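Side-chain contact in immunity 23 family protein (Burkholderia dolosa AU0158, PDB 5FFP), which probably acts as the CdiI immunity protein of a contact-dependent growth inhibition system, protecting its own cell by neutralising the partner toxin: residues A[55-60]-A[98-103]. Sequence-based numbering, arbitrary orientation.
Sequences LHCMRN and HLVSAE
Leu55 meets Leu99 and Val100 with both of its methyl groups, laid against one side of the chain there. With CG anti to its own carbonyl carbon (chi1 -71°), the isobutyl group reaches across to the other loop: CD2 lies 3.5 Å from Leu99 O, while CD1 packs 4.0 Å from Val100 CB and also nears the carbonyl oxygen of that valine. The turn that follows begins with a backbone bond from Met58 N to Leu55 O. The carbonyl of His56 accepts Asn60 ND2 at 3.2 Å, and the same nitrogen sits over the centre of the imidazole face. Cys57 turns its SG between backbone N and carbonyl carbon (chi1 71°), bringing the sulfur to 3.8 Å from Val100 CG1. Val100 thus presents CB to the leucine and CG1 to the thiol; Phe144 of helix 143-154 and Leu114 of strand 110-117 pack on both Cys57 and Val100, and Ile112 on the valine. Val100 O is hydrogen-bonded to Tyr31 OH, and Cys57 O to Gln145 NE2. The two loops, one following helix 45-52 and the other leading into helix 103-108, are therefore joined by van der Waals contact without any polar bond, partly methyl against backbone carbonyl and partly apolar side chain against side chain, while neighbouring elements satisfy these two carbonyls.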
loop_
_atom_site.group_PDB
_atom_site.type_symbol
_atom_site.label_atom_id
_atom_site.label_comp_id
_atom_site.label_asym_id
_atom_site.label_seq_id
_atom_site.Cartn_x
_atom_site.Cartn_y
_atom_site.Cartn_z
ATOM N N LEU A 55 13.460 2.933 9.337
ATOM C CA LEU A 55 13.189 3.382 7.984
ATOM C C LEU A 55 14.013 2.558 7.005
ATOM O O LEU A 55 15.135 2.143 7.299
ATOM C CB LEU A 55 13.523 4.859 7.810
ATOM C CG LEU A 55 12.583 5.825 8.524
ATOM C CD1 LEU A 55 13.183 7.233 8.557
ATOM C CD2 LEU A 55 11.215 5.796 7.852
ATOM N N HIS A 56 13.429 2.295 5.843
ATOM C CA HIS A 56 14.084 1.496 4.805
ATOM C C HIS A 56 15.496 2.016 4.505
ATOM O O HIS A 56 16.428 1.226 4.315
ATOM C CB HIS A 56 13.226 1.483 3.522
ATOM C CG HIS A 56 13.538 0.351 2.598
ATOM N ND1 HIS A 56 14.228 0.523 1.416
ATOM C CD2 HIS A 56 13.239 -0.972 2.675
ATOM C CE1 HIS A 56 14.349 -0.647 0.809
ATOM N NE2 HIS A 56 13.751 -1.568 1.548
ATOM N N CYS A 57 15.657 3.339 4.489
ATOM C CA CYS A 57 16.946 3.934 4.165
ATOM C C CYS A 57 18.051 3.721 5.196
ATOM O O CYS A 57 19.202 4.066 4.933
ATOM C CB CYS A 57 16.783 5.429 3.887
ATOM S SG CYS A 57 16.418 6.442 5.327
HETATM N N MSE A 58 17.744 3.154 6.354
HETATM C CA MSE A 58 18.768 2.986 7.374
HETATM C C MSE A 58 19.631 1.809 7.100
HETATM O O MSE A 58 20.740 1.723 7.637
HETATM C CB MSE A 58 18.176 2.816 8.768
HETATM C CG MSE A 58 17.320 4.008 9.162
HETATM SE SE MSE A 58 18.320 5.701 9.220
HETATM C CE MSE A 58 19.628 5.330 10.668
ATOM N N ARG A 59 19.125 0.867 6.300
ATOM C CA ARG A 59 19.884 -0.353 5.925
ATOM C C ARG A 59 19.905 -0.677 4.414
ATOM O O ARG A 59 20.561 -1.625 3.998
ATOM C CB ARG A 59 19.325 -1.542 6.706
ATOM C CG ARG A 59 19.249 -1.355 8.220
ATOM C CD ARG A 59 18.706 -2.590 8.933
ATOM N NE ARG A 59 19.019 -2.587 10.365
ATOM C CZ ARG A 59 19.916 -3.368 10.989
ATOM N NH1 ARG A 59 20.084 -3.254 12.307
ATOM N NH2 ARG A 59 20.652 -4.260 10.314
ATOM N N ASN A 60 19.196 0.105 3.601
ATOM C CA ASN A 60 19.167 -0.101 2.156
ATOM C C ASN A 60 19.365 1.201 1.432
ATOM O O ASN A 60 19.020 2.269 1.950
ATOM C CB ASN A 60 17.817 -0.664 1.706
ATOM C CG ASN A 60 17.472 -1.959 2.401
ATOM O OD1 ASN A 60 17.975 -3.024 2.041
ATOM N ND2 ASN A 60 16.606 -1.880 3.404
ATOM N N HIS A 98 11.101 5.400 0.011
ATOM C CA HIS A 98 11.732 6.699 0.027
ATOM C C HIS A 98 11.219 7.615 1.137
ATOM O O HIS A 98 11.825 8.640 1.420
ATOM C CB HIS A 98 11.539 7.350 -1.335
ATOM C CG HIS A 98 12.330 6.692 -2.407
ATOM N ND1 HIS A 98 13.674 6.917 -2.574
ATOM C CD2 HIS A 98 11.983 5.777 -3.335
ATOM C CE1 HIS A 98 14.118 6.183 -3.577
ATOM N NE2 HIS A 98 13.111 5.478 -4.051
ATOM N N LEU A 99 10.133 7.226 1.787
ATOM C CA LEU A 99 9.542 8.036 2.837
ATOM C C LEU A 99 10.400 8.041 4.089
ATOM O O LEU A 99 10.754 6.979 4.582
ATOM C CB LEU A 99 8.168 7.483 3.180
ATOM C CG LEU A 99 7.399 8.268 4.238
ATOM C CD1 LEU A 99 7.175 9.689 3.763
ATOM C CD2 LEU A 99 6.087 7.570 4.488
ATOM N N VAL A 100 10.753 9.228 4.588
ATOM C CA VAL A 100 11.542 9.338 5.813
ATOM C C VAL A 100 10.960 10.251 6.882
ATOM O O VAL A 100 11.633 10.505 7.910
ATOM C CB VAL A 100 12.991 9.755 5.504
ATOM C CG1 VAL A 100 13.611 8.790 4.497
ATOM C CG2 VAL A 100 13.059 11.178 4.987
ATOM N N SER A 101 9.741 10.749 6.674
ATOM C CA SER A 101 9.076 11.507 7.736
ATOM C C SER A 101 8.944 10.673 9.005
ATOM O O SER A 101 8.535 9.526 8.943
ATOM C CB SER A 101 7.652 11.929 7.353
ATOM O OG SER A 101 7.561 12.429 6.045
ATOM N N ALA A 102 9.287 11.261 10.140
ATOM C CA ALA A 102 8.817 10.790 11.415
ATOM C C ALA A 102 7.304 10.684 11.337
ATOM O O ALA A 102 6.692 11.352 10.502
ATOM C CB ALA A 102 9.228 11.760 12.495
ATOM N N GLU A 103 6.713 9.841 12.195
ATOM C CA GLU A 103 5.257 9.598 12.219
ATOM C C GLU A 103 4.474 10.842 12.610
ATOM O O GLU A 103 3.405 11.096 12.069
ATOM C CB GLU A 103 4.852 8.469 13.210
ATOM C CG GLU A 103 5.100 7.041 12.736
ATOM C CD GLU A 103 4.585 5.949 13.706
ATOM O OE1 GLU A 103 5.195 4.845 13.762
ATOM O OE2 GLU A 103 3.569 6.182 14.415
#